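Local coordinates for protein glutathione S-transferase (Agrobacterium tumefaciens, PDB 2YCD) that probably conjugates glutathione to electrophilic compounds and may take part in herbicide detoxification, at residues Val38-Ala41 with Leu42-Gly46; Leu154-Leu157 with Asp158-Ser161; Arg167-Glu171 with Gly172-Ala176; Tyr203-Arg206 with Gly207-Arg210; Ala212-Arg215 with Ala216-Gln220. All coordinates share one frame; numbering follows the deposited sequence. Where two conformers were deposited one is given.

Interaction 1: residues Val38-Ala41 with Leu42-Gly46; sequences VRWA and LEEVG
Leu42 opens the last turn of helix 35-45, the helix of the beta-alpha-beta unit in the thioredoxin-like domain. Its N-H bonds to Val38 O at 3.0 Å, nearly straight at 171°, and its CD1 lies alongside Val38 CG1 at 4.0 Å, both side chains pointing the same way toward helix 86-96, where Ile89 and Ile93 receive them. Glu43 N bonds to Arg39 O, while its bent side chain leads away from the turn and gives OE1 to a salt bridge with Arg215 of helix 211-225. Glu44 N bonds to Trp40 O at 2.9 Å. Its CG lies beside the backbone N and the chain bends at chi2 (-78°), which folds the carboxylate back to the indole edge. There Trp40 NE1 meets the anti lone pair of Glu44 OE2 at 3.0 Å, with the oxygen 19° out of the ring plane. Arg210 also forms a salt bridge with Glu44 OE2, so this oxygen is gripped by two donors. Val45 N reaches Ala41 O at 3.2 Å, the longest of the four backbone bonds. Gly46, with positive phi, is the C-prime residue of a Schellman motif, its N weakly bonded to Glu43 O.

Interaction 2: residues Leu154-Leu157 with Asp158-Ser161; sequences LKRL and DELS
Glu159 accepts from both Lys155 and Arg156 in a salt-bridge network on helix 142-164, part of the all-helical C-terminal domain of the glutathione transferase fold. Lys155 starts with CG anti to its backbone N (chi1 179°), runs extended and turns only at chi4, which brings NZ over to Glu159 OE2 at 2.7 Å. Arg156 bends at chi2, which brings NH1 to 2.8 Å from Glu159 OE1, beside the lysine. Both cations use syn lone pairs, one on each carboxylate oxygen, so the carboxylate is held at two points and its rotation is restricted. The two positive groups are likely to favour its ionised form. Phe70 of the second subunit packs on Glu159, and Gln72 of that subunit on Arg156, which places the network at the dimer interface. The Arg156 side chain also lies about 5 Å from the bound S-(p-nitrobenzyl)glutathione.

The backbone bonds are the regular helical ladder: Asp158 N to Leu154 O at 2.8 Å, followed by Glu159 N to Lys155 O, Leu160 N to Arg156 O and Ser161 N to Leu157 O. Two polar ends turn elsewhere, Asp158 OD1 to the hydroxyl of Tyr197 and Ser161 OG to Asn199.

Apolar packing takes the remaining side chains away from the network. Leu157 rests on Ile193, Tyr197 and Leu200, while Leu160 also touches Trp114 of helix 105-135.

The Arg156 guanidinium and Glu159 carboxylate planes are 29° apart, and Glu159 OE1 lies only 8° out of the guanidinium plane beside NH1.

Interaction 3: residues Arg167-Glu171 with Gly172-Ala176; sequences REWLE and GSFSA
Trp169 and Phe174 form the tight half of this contact, a T-shaped pair within the loop between helices 142-164 and 176-185. The edge of Phe174 points at the indole face: its ring centroid is 4.9 Å from that of the six-membered ring of Trp169, with the planes at 82°. Phe174 CB lies over the five-membered ring in a CH-pi contact, 3.9 Å from the centroid, and with CG anti to the backbone N (chi1 180°) CD1 stands over the six-membered ring, 3.7 Å from Trp169 CZ3. Glu168 CG lies over the opposite face, toward its rim. Beyond the pair, the indole meets Tyr203 and Arg206 of helix 198-208, and Phe174 makes a cation-pi contact with Arg210.

The other half has no direct hydrogen bond between the two segments and is joined by water. One water accepts from Gly172 N at 2.9 Å and from Arg167 NH1, and donates to Trp169 O. A second accepts from Trp169 N and lies 2.6 Å from Gly172 O. A third accepts from Glu171 N and Ser175 OG and donates to Ser173 O at 2.9 Å. Gly172 has positive phi at this exposed turn, and Glu171 directs its carboxylate to Arg110.

Ser175 is the N-cap of helix 176-185, its OG taking the N-H of Ala177. Asp178 accepts from Ser175 N, as in the N-capping box of glutathione transferases, and from Leu170 N. The chemistry implies a loop fixed by aromatic packing on its buried side, with water serving the backbone groups around Gly172 and Asp178 those next to the helix start.

Interaction 4: residues Tyr203-Arg206 with Gly207-Arg210; sequences YVER and GKAR. With PO4 (phosphate ion), chain C.
Regular i to i+4 bonds run from Gly207 N to Tyr203 O at 3.2 Å and from Lys208 N to Val204 O at 3.0 Å, but the next, Ala209 N to Glu205 O, is weak and bent to 134° as helix 198-208 nears its end. Lys208 lies across both Val204 and Glu205. Its CD touches Val204 CG1 at 3.6 Å, and a bend at chi3 (57°) then swings NZ toward Glu205 OE2, a weak salt bridge of 3.3 Å. Glu189 is the stronger partner of that ammonium. On the flank facing the loop that holds Trp169, the Arg206 guanidinium lies over Tyr203 CA and gives NH2 to Glu168 O, while the Tyr203 hydroxyl bonds to Asp178 of helix 176-185.

Arg210, the N-cap residue of helix 211-225, lays CG 3.6 Å from Arg206 O. The guanidinium meets a phosphate ion, probably from the crystallisation liquor, at its edge: NH2 holds O4 at 2.8 Å, almost straight at 166°, and NH1 holds O1 at 3.2 Å. NE forms a salt bridge with Glu44, and Phe174 lies against the group in a cation-pi contact. One cation thus serves a carboxylate, an aromatic ring and a bound anion, which is consistent with a well-oriented guanidinium linking the C-terminal domain to helix 35-45, with its NH1 and NH2 edge available to an anion.

Interaction 5: residues Ala212-Arg215 with Ala216-Gln220; sequences AFKR and AFDAQ
Lys214 and Asp218 make an i to i+4 salt bridge on helix 211-225, the helix that closes against the thioredoxin-like domain of this glutathione transferase. Lys214 runs extended until a turn at chi4 (51°) brings NZ across to Asp218, 3.1 Å from the syn side of OD2, with a weaker bond of 3.4 Å from NZ to OD1. The ammonium is thus shared unequally by both oxygens. Asp218 N also bonds to Lys214 O at 2.9 Å, so this pair is joined through backbone and side chains alike. Equivalent bonds link Ala216 to Ala212, Phe217 to Phe213 and Ala219 to Arg215. Arg215 sends its guanidinium back over Ala212 CA and gives NE to Glu43 of helix 35-45.

On another side of the helix, Phe213 and Phe217 lie side by side, CE1 of the first 4.0 Å from CD2 of the second. Phe213 also packs edge-to-face with Trp40, and both phenylalanines touch Arg186. Ala212 packs on Glu43 and Glu44, and Ala216 and Ala219 on Arg39, all of helix 35-45. Gln220 folds back along its own helix: its NE2 bonds to Gly29 O and, at 3.0 Å, to Phe217 O, and sits 3.5 Å above the centre of the Phe217 ring.

How the interactions relate
Interaction 1 is the most buried and belongs to the thioredoxin-like domain; the other four are partly buried. Interactions 1, 3, 4 and 5 form a connected group: helix 35-45 touches all three others, through salt bridges to 4 and 5 and packing on 3, whereas 3 and 5 do not touch each other. Interaction 2 stands apart, its centre 28 Å from those of interactions 1 and 5, and it alone reaches the second subunit. The chemistry follows place: carboxylates of interaction 1 pair with arginines from the C-terminal part of the chain, interactions 2, 4 and 5 carry ionic pairs within one helix, that of 4 weak, and interaction 3, a loop, relies on aromatic packing and water.

Interaction 1: residues Val38-Ala41 with Leu42-Gly46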
# COMPACT_ATOMS: atom_id res chain seq x y z
N VAL A 38 -3.12 10.21 9.94
CA VAL A 38 -3.73 11.41 9.38
C VAL A 38 -3.70 12.58 10.40
O VAL A 38 -3.32 13.69 10.06
CB VAL A 38 -5.18 11.12 8.93
CG1 VAL A 38 -5.87 12.41 8.48
CG2 VAL A 38 -5.17 10.07 7.80
N ARG A 39 -4.14 12.32 11.64
CA ARG A 39 -4.09 13.32 12.70
C ARG A 39 -2.66 13.82 12.89
O ARG A 39 -2.43 15.03 13.06
CB ARG A 39 -4.58 12.71 14.01
CG ARG A 39 -6.06 12.33 14.06
CD ARG A 39 -6.31 11.70 15.43
NE ARG A 39 -7.70 11.33 15.73
CZ ARG A 39 -8.58 12.16 16.29
NH1 ARG A 39 -8.27 13.45 16.48
NH2 ARG A 39 -9.79 11.73 16.59
N TRP A 40 -1.70 12.90 12.92
CA TRP A 40 -0.31 13.27 13.12
C TRP A 40 0.20 14.16 11.98
O TRP A 40 0.84 15.21 12.22
CB TRP A 40 0.51 11.98 13.28
CG TRP A 40 1.98 12.15 13.63
CD1 TRP A 40 2.65 13.32 13.90
CD2 TRP A 40 2.95 11.10 13.76
NE1 TRP A 40 3.98 13.06 14.17
CE2 TRP A 40 4.19 11.70 14.09
CE3 TRP A 40 2.89 9.70 13.61
CZ2 TRP A 40 5.36 10.95 14.27
CZ3 TRP A 40 4.05 8.96 13.80
CH2 TRP A 40 5.27 9.58 14.13
N ALA A 41 -0.12 13.82 10.73
CA ALA A 41 0.26 14.66 9.61
C ALA A 41 -0.32 16.07 9.73
O ALA A 41 0.38 17.07 9.49
CB ALA A 41 -0.15 14.01 8.28
N LEU A 42 -1.61 16.16 10.04
CA LEU A 42 -2.25 17.47 10.23
C LEU A 42 -1.57 18.28 11.34
O LEU A 42 -1.34 19.48 11.18
CB LEU A 42 -3.75 17.32 10.51
CG LEU A 42 -4.55 16.74 9.32
CD1 LEU A 42 -5.90 16.19 9.77
CD2 LEU A 42 -4.73 17.80 8.22
N GLU A 43 -1.23 17.63 12.44
CA GLU A 43 -0.54 18.34 13.52
C GLU A 43 0.88 18.78 13.14
O GLU A 43 1.31 19.86 13.55
CB GLU A 43 -0.55 17.50 14.80
CG GLU A 43 -1.94 17.39 15.45
CD GLU A 43 -2.42 18.72 16.02
OE1 GLU A 43 -1.63 19.68 16.10
OE2 GLU A 43 -3.61 18.79 16.40
N GLU A 44 1.59 17.98 12.35
CA GLU A 44 2.94 18.35 11.91
C GLU A 44 2.92 19.60 11.05
O GLU A 44 3.82 20.43 11.15
CB GLU A 44 3.64 17.20 11.16
CG GLU A 44 4.08 16.04 12.05
CD GLU A 44 5.36 16.30 12.84
OE1 GLU A 44 6.10 17.27 12.51
OE2 GLU A 44 5.63 15.53 13.77
N VAL A 45 1.89 19.75 10.22
CA VAL A 45 1.82 20.91 9.33
C VAL A 45 1.04 22.08 9.96
O VAL A 45 0.99 23.18 9.37
CB VAL A 45 1.28 20.56 7.91
CG1 VAL A 45 2.11 19.43 7.28
CG2 VAL A 45 -0.20 20.19 7.95
N GLY A 46 0.46 21.88 11.14
CA GLY A 46 -0.24 22.95 11.84
C GLY A 46 -1.59 23.28 11.21
O GLY A 46 -2.03 24.43 11.22

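Interaction 2: residues Leu154-Leu157 with Asp158-Ser161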
# COMPACT_ATOMS: atom_id res chain seq x y z
N LEU A 154 10.03 -11.47 11.23
CA LEU A 154 11.37 -11.21 11.74
C LEU A 154 12.37 -10.97 10.61
O LEU A 154 13.25 -10.13 10.74
CB LEU A 154 11.83 -12.35 12.66
CG LEU A 154 10.95 -12.60 13.89
CD1 LEU A 154 11.54 -13.69 14.80
CD2 LEU A 154 10.73 -11.33 14.67
N LYS A 155 12.21 -11.67 9.50
CA LYS A 155 13.05 -11.44 8.33
C LYS A 155 12.90 -10.01 7.79
O LYS A 155 13.89 -9.33 7.50
CB LYS A 155 12.75 -12.49 7.26
CG LYS A 155 13.56 -12.34 5.99
CD LYS A 155 13.36 -13.53 5.07
CE LYS A 155 14.19 -13.40 3.80
NZ LYS A 155 13.72 -12.28 2.92
N ARG A 156 11.66 -9.53 7.67
CA ARG A 156 11.43 -8.16 7.22
C ARG A 156 11.96 -7.12 8.20
O ARG A 156 12.48 -6.08 7.79
CB ARG A 156 9.93 -7.91 6.97
CG ARG A 156 9.40 -8.63 5.76
CD ARG A 156 9.85 -7.98 4.45
NE ARG A 156 9.30 -8.72 3.32
CZ ARG A 156 9.99 -9.48 2.49
NH1 ARG A 156 11.30 -9.62 2.62
NH2 ARG A 156 9.36 -10.11 1.50
N LEU A 157 11.84 -7.38 9.50
CA LEU A 157 12.38 -6.48 10.50
C LEU A 157 13.92 -6.48 10.50
O LEU A 157 14.53 -5.43 10.64
CB LEU A 157 11.84 -6.80 11.90
CG LEU A 157 10.32 -6.64 12.08
CD1 LEU A 157 9.89 -7.05 13.48
CD2 LEU A 157 9.85 -5.21 11.82
N ASP A 158 14.52 -7.65 10.29
CA ASP A 158 15.97 -7.74 10.08
C ASP A 158 16.37 -6.82 8.94
O ASP A 158 17.30 -6.04 9.05
CB ASP A 158 16.42 -9.16 9.70
CG ASP A 158 16.34 -10.16 10.85
OD1 ASP A 158 16.26 -9.76 12.03
OD2 ASP A 158 16.38 -11.38 10.54
N GLU A 159 15.66 -6.93 7.82
CA GLU A 159 15.97 -6.13 6.63
C GLU A 159 15.80 -4.63 6.87
O GLU A 159 16.65 -3.81 6.49
CB GLU A 159 15.12 -6.62 5.45
CG GLU A 159 15.56 -8.01 4.95
CD GLU A 159 14.46 -8.81 4.27
OE1 GLU A 159 13.31 -8.34 4.14
OE2 GLU A 159 14.74 -9.95 3.85
N LEU A 160 14.70 -4.25 7.51
CA LEU A 160 14.45 -2.84 7.79
C LEU A 160 15.49 -2.26 8.75
O LEU A 160 15.97 -1.14 8.58
CB LEU A 160 13.04 -2.67 8.38
CG LEU A 160 12.64 -1.22 8.69
CD1 LEU A 160 12.58 -0.38 7.42
CD2 LEU A 160 11.30 -1.17 9.43
N SER A 161 15.82 -3.04 9.77
CA SER A 161 16.80 -2.62 10.78
C SER A 161 18.19 -2.43 10.17
O SER A 161 18.87 -1.44 10.46
CB SER A 161 16.83 -3.67 11.89
OG SER A 161 17.83 -3.36 12.85

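Interaction 3: residues Arg167-Glu171 with Gly172-Ala176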
# COMPACT_ATOMS: atom_id res chain seq x y z
N ARG A 167 20.47 5.98 10.96
CA ARG A 167 19.70 7.11 10.45
C ARG A 167 18.68 7.58 11.49
O ARG A 167 18.04 6.75 12.15
CB ARG A 167 18.94 6.71 9.17
CG ARG A 167 19.82 6.35 7.96
CD ARG A 167 18.99 5.69 6.87
NE ARG A 167 19.80 5.28 5.73
CZ ARG A 167 19.79 5.88 4.54
NH1 ARG A 167 19.00 6.92 4.32
NH2 ARG A 167 20.57 5.44 3.56
N GLU A 168 18.51 8.90 11.61
CA GLU A 168 17.48 9.44 12.48
C GLU A 168 16.09 9.11 11.90
O GLU A 168 15.23 8.63 12.63
CB GLU A 168 17.63 10.96 12.64
CG GLU A 168 16.77 11.53 13.76
CD GLU A 168 16.86 13.05 13.87
OE1 GLU A 168 17.56 13.67 13.04
OE2 GLU A 168 16.22 13.62 14.77
N TRP A 169 15.94 9.33 10.60
CA TRP A 169 14.67 9.12 9.89
C TRP A 169 14.94 8.35 8.61
O TRP A 169 16.10 8.13 8.24
CB TRP A 169 13.99 10.46 9.59
CG TRP A 169 13.82 11.34 10.82
CD1 TRP A 169 14.45 12.54 11.05
CD2 TRP A 169 12.99 11.09 11.96
NE1 TRP A 169 14.05 13.04 12.27
CE2 TRP A 169 13.17 12.17 12.85
CE3 TRP A 169 12.11 10.06 12.32
CZ2 TRP A 169 12.50 12.25 14.07
CZ3 TRP A 169 11.45 10.14 13.54
CH2 TRP A 169 11.65 11.23 14.40
N LEU A 170 13.89 7.92 7.93
CA LEU A 170 14.06 7.10 6.73
C LEU A 170 14.76 7.81 5.56
O LEU A 170 15.58 7.19 4.87
CB LEU A 170 12.72 6.52 6.26
CG LEU A 170 12.08 5.46 7.18
CD1 LEU A 170 10.61 5.32 6.81
CD2 LEU A 170 12.78 4.11 7.14
N GLU A 171 14.41 9.07 5.30
CA GLU A 171 14.99 9.82 4.16
C GLU A 171 15.40 11.23 4.57
O GLU A 171 14.70 12.20 4.28
CB GLU A 171 14.00 9.88 2.98
CG GLU A 171 14.48 10.70 1.76
CD GLU A 171 15.86 10.29 1.24
OE1 GLU A 171 16.12 9.07 1.11
OE2 GLU A 171 16.67 11.19 0.95
N GLY A 172 16.53 11.34 5.26
CA GLY A 172 17.01 12.64 5.69
C GLY A 172 16.14 13.20 6.80
O GLY A 172 16.09 12.65 7.90
N SER A 173 15.43 14.28 6.51
CA SER A 173 14.60 14.95 7.50
C SER A 173 13.32 14.16 7.76
O SER A 173 12.86 13.39 6.90
CB SER A 173 14.23 16.36 7.01
OG SER A 173 15.38 17.17 6.88
N PHE A 174 12.73 14.37 8.93
CA PHE A 174 11.45 13.77 9.26
C PHE A 174 10.48 13.99 8.10
O PHE A 174 10.42 15.08 7.52
CB PHE A 174 10.89 14.38 10.55
CG PHE A 174 9.57 13.81 10.95
CD1 PHE A 174 9.49 12.62 11.67
CD2 PHE A 174 8.39 14.45 10.60
CE1 PHE A 174 8.25 12.09 12.01
CE2 PHE A 174 7.17 13.92 10.95
CZ PHE A 174 7.10 12.75 11.64
N SER A 175 9.71 12.95 7.75
CA SER A 175 8.80 13.03 6.60
C SER A 175 7.51 12.25 6.79
O SER A 175 7.33 11.50 7.77
CB SER A 175 9.50 12.52 5.33
OG SER A 175 9.53 11.10 5.33
N ALA A 176 6.62 12.40 5.82
CA ALA A 176 5.42 11.58 5.76
C ALA A 176 5.73 10.08 5.77
O ALA A 176 4.90 9.29 6.23
CB ALA A 176 4.60 11.94 4.54
O HOH W 1 18.07 9.15 6.45
O HOH W 2 17.87 14.31 10.34
O HOH W 3 17.76 11.08 9.05
O HOH W 4 12.23 10.67 6.30

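Interaction 4: residues Tyr203-Arg206 with Gly207-Arg210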
# COMPACT_ATOMS: atom_id res chain seq x y z
N TYR A 203 13.76 4.27 16.94
CA TYR A 203 13.13 5.01 15.84
C TYR A 203 11.65 5.31 16.16
O TYR A 203 11.21 6.46 16.08
CB TYR A 203 13.29 4.18 14.55
CG TYR A 203 12.50 4.66 13.35
CD1 TYR A 203 12.82 5.85 12.70
CD2 TYR A 203 11.44 3.91 12.85
CE1 TYR A 203 12.11 6.28 11.59
CE2 TYR A 203 10.73 4.32 11.74
CZ TYR A 203 11.06 5.50 11.11
OH TYR A 203 10.32 5.92 10.02
N VAL A 204 10.91 4.30 16.58
CA VAL A 204 9.52 4.50 16.98
C VAL A 204 9.43 5.51 18.13
O VAL A 204 8.60 6.42 18.10
CB VAL A 204 8.89 3.17 17.39
CG1 VAL A 204 7.54 3.39 18.09
CG2 VAL A 204 8.72 2.28 16.16
N GLU A 205 10.30 5.37 19.13
CA GLU A 205 10.29 6.31 20.25
C GLU A 205 10.64 7.74 19.82
O GLU A 205 10.07 8.71 20.35
CB GLU A 205 11.19 5.84 21.41
CG GLU A 205 10.70 4.55 22.09
CD GLU A 205 9.29 4.65 22.64
OE1 GLU A 205 8.87 5.75 23.04
OE2 GLU A 205 8.59 3.61 22.68
N ARG A 206 11.55 7.89 18.86
CA ARG A 206 11.87 9.23 18.34
C ARG A 206 10.63 9.92 17.76
O ARG A 206 10.42 11.12 17.94
CB ARG A 206 12.98 9.16 17.28
CG ARG A 206 14.38 9.03 17.86
CD ARG A 206 15.45 9.41 16.84
NE ARG A 206 15.50 8.50 15.72
CZ ARG A 206 16.05 7.29 15.75
NH1 ARG A 206 16.60 6.84 16.88
NH2 ARG A 206 16.06 6.54 14.66
N GLY A 207 9.82 9.15 17.03
CA GLY A 207 8.59 9.69 16.48
C GLY A 207 7.57 10.04 17.56
O GLY A 207 6.94 11.10 17.52
N LYS A 208 7.40 9.14 18.53
CA LYS A 208 6.43 9.33 19.60
C LYS A 208 6.76 10.53 20.49
O LYS A 208 5.86 11.08 21.13
CB LYS A 208 6.32 8.06 20.46
CG LYS A 208 5.69 6.87 19.71
CD LYS A 208 5.81 5.55 20.45
CE LYS A 208 5.21 5.57 21.83
NZ LYS A 208 5.35 4.21 22.46
N ALA A 209 8.03 10.93 20.52
CA ALA A 209 8.44 12.08 21.32
C ALA A 209 8.16 13.42 20.65
O ALA A 209 8.29 14.47 21.29
CB ALA A 209 9.93 11.96 21.68
N ARG A 210 7.79 13.43 19.37
CA ARG A 210 7.53 14.71 18.71
C ARG A 210 6.24 15.35 19.23
O ARG A 210 5.23 14.68 19.44
CB ARG A 210 7.46 14.50 17.19
CG ARG A 210 8.78 14.01 16.60
CD ARG A 210 8.68 13.75 15.09
NE ARG A 210 8.39 14.96 14.32
CZ ARG A 210 9.31 15.79 13.83
NH1 ARG A 210 10.61 15.56 14.05
NH2 ARG A 210 8.96 16.86 13.14
P PO4 C . 12.27 18.86 13.22
O1 PO4 C . 12.95 17.76 13.97
O2 PO4 C . 11.59 19.79 14.21
O3 PO4 C . 13.27 19.67 12.41
O4 PO4 C . 11.24 18.30 12.27

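Interaction 5: residues Ala212-Arg215 with Ala216-Gln220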
# COMPACT_ATOMS: atom_id res chain seq x y z
N ALA A 212 3.91 17.05 17.78
CA ALA A 212 2.74 16.79 16.93
C ALA A 212 2.18 15.39 17.17
O ALA A 212 0.97 15.19 17.06
CB ALA A 212 3.08 16.97 15.45
N PHE A 213 3.05 14.41 17.44
CA PHE A 213 2.56 13.08 17.74
C PHE A 213 1.70 13.12 19.01
O PHE A 213 0.61 12.54 19.06
CB PHE A 213 3.71 12.08 17.96
CG PHE A 213 3.23 10.68 18.27
CD1 PHE A 213 2.87 10.31 19.57
CD2 PHE A 213 3.10 9.74 17.25
CE1 PHE A 213 2.39 9.01 19.83
CE2 PHE A 213 2.64 8.46 17.51
CZ PHE A 213 2.30 8.09 18.80
N LYS A 214 2.17 13.83 20.04
CA LYS A 214 1.44 13.92 21.30
C LYS A 214 0.11 14.63 21.11
O LYS A 214 -0.90 14.23 21.69
CB LYS A 214 2.28 14.62 22.37
CG LYS A 214 1.50 14.84 23.66
CD LYS A 214 2.38 15.30 24.80
CE LYS A 214 1.55 15.57 26.04
NZ LYS A 214 0.66 14.40 26.34
N ARG A 215 0.09 15.68 20.29
CA ARG A 215 -1.19 16.37 20.05
C ARG A 215 -2.19 15.44 19.36
O ARG A 215 -3.37 15.40 19.71
CB ARG A 215 -1.01 17.67 19.27
CG ARG A 215 -0.25 18.78 20.03
CD ARG A 215 -0.27 20.11 19.31
NE ARG A 215 0.33 20.08 17.97
CZ ARG A 215 1.61 20.34 17.70
NH1 ARG A 215 2.46 20.64 18.68
NH2 ARG A 215 2.05 20.31 16.45
N ALA A 216 -1.73 14.69 18.38
CA ALA A 216 -2.60 13.72 17.71
C ALA A 216 -3.04 12.61 18.65
O ALA A 216 -4.21 12.24 18.66
CB ALA A 216 -1.90 13.15 16.48
N PHE A 217 -2.12 12.08 19.44
CA PHE A 217 -2.42 11.00 20.35
C PHE A 217 -3.44 11.44 21.40
O PHE A 217 -4.38 10.71 21.71
CB PHE A 217 -1.14 10.49 21.02
CG PHE A 217 -1.36 9.27 21.88
CD1 PHE A 217 -1.76 9.39 23.20
CD2 PHE A 217 -1.15 8.01 21.34
CE1 PHE A 217 -1.97 8.25 23.98
CE2 PHE A 217 -1.36 6.88 22.11
CZ PHE A 217 -1.77 7.00 23.43
N ASP A 218 -3.25 12.63 21.97
CA ASP A 218 -4.17 13.12 22.99
C ASP A 218 -5.57 13.32 22.41
O ASP A 218 -6.58 13.13 23.10
CB ASP A 218 -3.67 14.44 23.60
CG ASP A 218 -2.44 14.26 24.49
OD1 ASP A 218 -2.03 13.11 24.73
OD2 ASP A 218 -1.90 15.30 24.91
N ALA A 219 -5.64 13.71 21.14
CA ALA A 219 -6.95 13.91 20.52
C ALA A 219 -7.70 12.61 20.29
O ALA A 219 -8.91 12.54 20.56
CB ALA A 219 -6.83 14.75 19.24
N GLN A 220 -7.04 11.56 19.81
CA GLN A 220 -7.74 10.28 19.67
C GLN A 220 -8.12 9.73 21.05
O GLN A 220 -9.18 9.13 21.22
CB GLN A 220 -6.94 9.27 18.83
CG GLN A 220 -5.57 8.84 19.39
CD GLN A 220 -5.68 7.73 20.44
OE1 GLN A 220 -6.49 6.81 20.30
NE2 GLN A 220 -4.83 7.80 21.46